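Local coordinates for COPII coat assembly protein SEC16 (Saccharomyces cerevisiae, PDB 3MZK) that helps initiate assembly of the COPII coat that forms transport vesicles at the endoplasmic reticulum and takes part in cargo selection and autophagy, at residues B[60-66]-B[330-334]; B[226-231]-B[276-280]. All coordinates share one frame; numbering follows the deposited sequence.

Contact 1: B[60-66]-B[330-334]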
# COMPACT_ATOMS: atom_id res chain seq x y z
N ASN B 60 2.41 -47.40 -21.43
CA ASN B 60 3.23 -46.74 -20.42
C ASN B 60 2.85 -47.15 -19.01
O ASN B 60 1.68 -47.09 -18.64
CB ASN B 60 3.12 -45.22 -20.55
CG ASN B 60 3.86 -44.68 -21.76
OD1 ASN B 60 4.09 -45.39 -22.73
ND2 ASN B 60 4.23 -43.40 -21.70
N ASP B 61 3.83 -47.57 -18.22
CA ASP B 61 3.57 -47.86 -16.82
C ASP B 61 3.15 -46.57 -16.12
O ASP B 61 2.52 -46.59 -15.07
CB ASP B 61 4.81 -48.47 -16.15
N MET B 62 3.50 -45.44 -16.74
CA MET B 62 3.19 -44.12 -16.19
C MET B 62 1.70 -43.94 -15.93
O MET B 62 1.28 -43.79 -14.78
CB MET B 62 3.69 -43.02 -17.14
CG MET B 62 3.88 -41.66 -16.47
SD MET B 62 4.23 -40.33 -17.65
CE MET B 62 5.63 -41.01 -18.53
N LEU B 63 0.90 -43.96 -16.99
CA LEU B 63 -0.55 -43.82 -16.86
C LEU B 63 -1.18 -44.91 -15.99
O LEU B 63 -2.18 -44.67 -15.32
CB LEU B 63 -1.23 -43.83 -18.23
CG LEU B 63 -0.96 -42.63 -19.13
CD1 LEU B 63 -1.53 -42.88 -20.51
CD2 LEU B 63 -1.53 -41.36 -18.53
N LYS B 64 -0.59 -46.11 -16.00
CA LYS B 64 -1.15 -47.24 -15.27
C LYS B 64 -0.94 -47.13 -13.76
O LYS B 64 -1.77 -47.57 -12.98
CB LYS B 64 -0.55 -48.57 -15.77
N SER B 65 0.18 -46.53 -13.37
CA SER B 65 0.56 -46.47 -11.96
C SER B 65 0.01 -45.23 -11.25
O SER B 65 -0.15 -45.23 -10.03
CB SER B 65 2.08 -46.52 -11.82
OG SER B 65 2.70 -45.46 -12.53
N PHE B 66 -0.27 -44.18 -12.02
CA PHE B 66 -0.78 -42.93 -11.47
C PHE B 66 -1.97 -43.18 -10.55
O PHE B 66 -2.91 -43.89 -10.92
CB PHE B 66 -1.18 -41.98 -12.61
CG PHE B 66 -1.51 -40.59 -12.17
CD1 PHE B 66 -0.55 -39.78 -11.59
CD2 PHE B 66 -2.79 -40.07 -12.34
CE1 PHE B 66 -0.85 -38.48 -11.19
CE2 PHE B 66 -3.09 -38.78 -11.94
CZ PHE B 66 -2.12 -37.99 -11.36
N PHE B 330 1.29 -37.43 -22.48
CA PHE B 330 0.97 -38.04 -21.19
C PHE B 330 1.48 -37.17 -20.04
O PHE B 330 0.78 -36.98 -19.04
CB PHE B 330 1.52 -39.46 -21.09
CG PHE B 330 0.94 -40.41 -22.08
CD1 PHE B 330 -0.14 -40.04 -22.87
CD2 PHE B 330 1.46 -41.68 -22.23
CE1 PHE B 330 -0.69 -40.92 -23.79
CE2 PHE B 330 0.92 -42.58 -23.15
CZ PHE B 330 -0.16 -42.19 -23.93
N GLU B 331 2.70 -36.64 -20.18
CA GLU B 331 3.26 -35.73 -19.18
C GLU B 331 2.28 -34.60 -18.89
O GLU B 331 1.98 -34.30 -17.73
CB GLU B 331 4.60 -35.16 -19.63
CG GLU B 331 5.71 -36.18 -19.79
CD GLU B 331 5.46 -37.15 -20.94
OE1 GLU B 331 4.92 -36.71 -21.98
OE2 GLU B 331 5.81 -38.35 -20.79
N SER B 332 1.78 -33.98 -19.96
CA SER B 332 0.82 -32.88 -19.83
C SER B 332 -0.43 -33.29 -19.07
O SER B 332 -0.92 -32.54 -18.22
CB SER B 332 0.43 -32.35 -21.21
OG SER B 332 -0.48 -31.27 -21.09
N ILE B 333 -0.96 -34.47 -19.36
CA ILE B 333 -2.15 -34.95 -18.67
C ILE B 333 -1.90 -34.99 -17.17
O ILE B 333 -2.69 -34.47 -16.38
CB ILE B 333 -2.55 -36.35 -19.13
CG1 ILE B 333 -2.92 -36.33 -20.61
CG2 ILE B 333 -3.72 -36.88 -18.30
CD1 ILE B 333 -3.27 -37.70 -21.15
N LEU B 334 -0.80 -35.62 -16.78
CA LEU B 334 -0.47 -35.81 -15.38
C LEU B 334 -0.03 -34.51 -14.71
O LEU B 334 -0.53 -34.15 -13.64
CB LEU B 334 0.61 -36.89 -15.23
CG LEU B 334 0.26 -38.25 -15.84
CD1 LEU B 334 1.43 -39.21 -15.74
CD2 LEU B 334 -0.97 -38.85 -15.19

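Contact 2: B[226-231]-B[276-280]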
# COMPACT_ATOMS: atom_id res chain seq x y z
N VAL B 226 14.04 -5.76 -12.51
CA VAL B 226 12.97 -6.55 -11.92
C VAL B 226 12.56 -6.02 -10.55
O VAL B 226 11.38 -5.86 -10.27
CB VAL B 226 13.37 -8.04 -11.80
CG1 VAL B 226 12.36 -8.81 -10.96
CG2 VAL B 226 13.53 -8.67 -13.18
N PHE B 227 13.55 -5.73 -9.71
CA PHE B 227 13.26 -5.31 -8.35
C PHE B 227 12.98 -3.81 -8.25
O PHE B 227 13.11 -3.21 -7.20
CB PHE B 227 14.39 -5.72 -7.41
CG PHE B 227 14.53 -7.21 -7.26
CD1 PHE B 227 13.74 -7.90 -6.36
CD2 PHE B 227 15.45 -7.91 -8.02
CE1 PHE B 227 13.86 -9.27 -6.21
CE2 PHE B 227 15.58 -9.28 -7.88
CZ PHE B 227 14.78 -9.96 -6.98
N VAL B 228 12.58 -3.23 -9.37
CA VAL B 228 12.21 -1.82 -9.42
C VAL B 228 10.82 -1.68 -10.03
O VAL B 228 10.15 -0.66 -9.85
CB VAL B 228 13.25 -0.99 -10.20
CG1 VAL B 228 12.63 0.26 -10.77
CG2 VAL B 228 14.42 -0.65 -9.29
N GLY B 229 10.39 -2.71 -10.75
CA GLY B 229 9.08 -2.74 -11.36
C GLY B 229 9.13 -2.56 -12.86
O GLY B 229 8.10 -2.37 -13.51
N ASN B 230 10.33 -2.62 -13.42
CA ASN B 230 10.52 -2.42 -14.85
C ASN B 230 10.76 -3.72 -15.60
O ASN B 230 11.38 -3.72 -16.67
CB ASN B 230 11.67 -1.45 -15.11
CG ASN B 230 11.30 -0.02 -14.84
OD1 ASN B 230 10.18 0.41 -15.14
ND2 ASN B 230 12.23 0.74 -14.28
N SER B 231 10.28 -4.83 -15.05
CA SER B 231 10.42 -6.11 -15.73
C SER B 231 9.73 -6.08 -17.10
O SER B 231 10.25 -6.63 -18.07
CB SER B 231 9.88 -7.26 -14.86
OG SER B 231 8.58 -6.98 -14.40
N VAL B 276 6.51 -7.58 -8.10
CA VAL B 276 7.49 -7.26 -9.13
C VAL B 276 8.12 -8.51 -9.74
O VAL B 276 8.50 -8.53 -10.91
CB VAL B 276 8.62 -6.36 -8.60
CG1 VAL B 276 8.08 -4.99 -8.25
CG2 VAL B 276 9.28 -7.02 -7.40
N VAL B 277 8.25 -9.55 -8.92
CA VAL B 277 8.79 -10.82 -9.38
C VAL B 277 7.72 -11.56 -10.18
O VAL B 277 8.01 -12.27 -11.14
CB VAL B 277 9.29 -11.68 -8.20
CG1 VAL B 277 9.86 -13.01 -8.70
CG2 VAL B 277 10.35 -10.93 -7.42
N LEU B 278 6.47 -11.37 -9.78
CA LEU B 278 5.37 -11.97 -10.51
C LEU B 278 5.27 -11.40 -11.92
O LEU B 278 5.13 -12.15 -12.88
CB LEU B 278 4.05 -11.79 -9.75
CG LEU B 278 2.88 -12.56 -10.37
CD1 LEU B 278 3.28 -14.01 -10.63
CD2 LEU B 278 1.64 -12.49 -9.50
N GLU B 279 5.36 -10.07 -12.06
CA GLU B 279 5.36 -9.46 -13.39
C GLU B 279 6.46 -10.07 -14.25
O GLU B 279 6.23 -10.45 -15.40
CB GLU B 279 5.58 -7.95 -13.33
CG GLU B 279 4.58 -7.18 -12.50
CD GLU B 279 4.93 -5.69 -12.43
OE1 GLU B 279 5.33 -5.14 -13.48
OE2 GLU B 279 4.82 -5.09 -11.34
N PHE B 280 7.66 -10.16 -13.69
CA PHE B 280 8.80 -10.70 -14.42
C PHE B 280 8.57 -12.11 -14.93
O PHE B 280 8.96 -12.45 -16.05
CB PHE B 280 10.06 -10.67 -13.54
CG PHE B 280 11.14 -11.58 -14.03
CD1 PHE B 280 11.90 -11.24 -15.13
CD2 PHE B 280 11.38 -12.79 -13.42
CE1 PHE B 280 12.89 -12.08 -15.59
CE2 PHE B 280 12.36 -13.64 -13.88
CZ PHE B 280 13.12 -13.28 -14.96
O HOH W 1 8.50 -6.13 -11.90

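Contact 1: B[60-66]-B[330-334]
Leu334 is the main bump of this contact, and its two methyls go to different hollows. CD2 sits over the centre of one face of the Phe66 ring, 3.5 Å from the ring centroid and nearly on the ring normal, a CH-pi contact in which a compact methyl matches a flat, electron-rich surface. CD1 presses instead on the thioether arm of Met62, 3.5 Å from its CG. The same device recurs with the partners exchanged: Leu63 lowers its CD1 onto the centre of a Phe330 face, 8° off the normal, so each segment gives one leucine methyl and receives the other on a phenyl ring. CD2 of Leu63 lies 4.2 Å from Leu334 CD2, joining the two methyl-on-ring pairs into one apolar layer.

With CG of Met62 anti to its backbone N (chi1 -159°), the unbranched chain runs out across the gap, then bends at the sulfur; its CE ends 3.5 Å from Glu331 OE2. Glu331 leaves its helix pointing away from the other segment, and a bend in its chain brings the carboxylate back. Asn60, just ahead of helix 61-65, brings its amide to the edge of the Phe330 ring, the two planes almost perpendicular, with ND2 3.3 Å from CD2 of that ring.

Helix 61-65 and the opening turn of helix 330-344 run nearly parallel, 21° apart, their segment axes 10.8 Å from each other, a spacing that long side chains must bridge. Leu365 of helix 356-368 also packs on Phe330, while Trp83 meets Phe66 edge-to-face. No hydrogen bond or salt bridge crosses between the two segments: the join of the Sec16 mid-region to the Sec23-binding domain rests here on methyl-on-ring and thioether packing, and even Asn60 and Glu331 meet apolar atoms across it.

Contact 2: B[226-231]-B[276-280]
Val276 lies against the backbone of the turn that follows helix 214-226, its CB 3.3 Å from the backbone O of Val226 and its CG1 4.0 Å from Gly229 CA. The compact, branched valine lays CB and both methyls over the backbone of the turn. Val226 answers with its methyls: CG2 reaches CD1 of the Phe280 ring at 3.6 Å, while CG1 lies by the CB of Phe280 and the O of Val276. Ser231 sets its CB at the edge of that ring, near its plane. Further out, Phe227 and Val277 run alongside each other, with CE1 of the former 4.1 Å from CG2 of the latter.

One water joins the polar atoms that these apolar groups leave between them. It donates to Val276 O at 2.6 Å and, weakly, to Val226 O, and is bonded to Ser231 OG at 2.6 Å. Ser231 places its hydroxyl between its own backbone N and carbonyl carbon (chi1 51°), where OG also touches Glu279 CB at 3.3 Å. No direct hydrogen bond links the segments; the water bridges their polar atoms.

The shape of the turn is set by a Schellman motif ending helix 214-226, which probably places Val226 O and Ser231 for these contacts: Asn230 N bonds to Gln225 O and, weakly, Gly229 N to Val226 O. Gly229 is its C-prime residue, with the positive phi (107°) that a residue lacking CB adopts easily. Lys191 NZ bonds to Gly229 O, and Asn230 ND2 to Lys191 O, tying the turn to the start of helix 191-203.

The contact thus seats the bend between helices 214-226 and 231-240 against helix 275-290, while helix 252-261 closes the apolar side by packing Val259 on Val226, Val277 and Phe280.

Contacts 1 and 2 lie on opposite sides of the chain's centre, their own centres 36 Å apart and their nearest atoms about 20 Å apart, so neither touches the other. In sequence they are nested: contact 1 joins segments 264 residues apart at their closest ends, and contact 2, whose segments are 45 residues apart at theirs, falls wholly inside that span. Contact 1 spans two sequence families, whereas both segments of contact 2 fall in the Sec23-binding one. Each also lies near a partner chain: Phe330 has a cation-pi contact with a basic side chain of another protein, and Phe227 packs on Leu188 of the second Sec16 subunit.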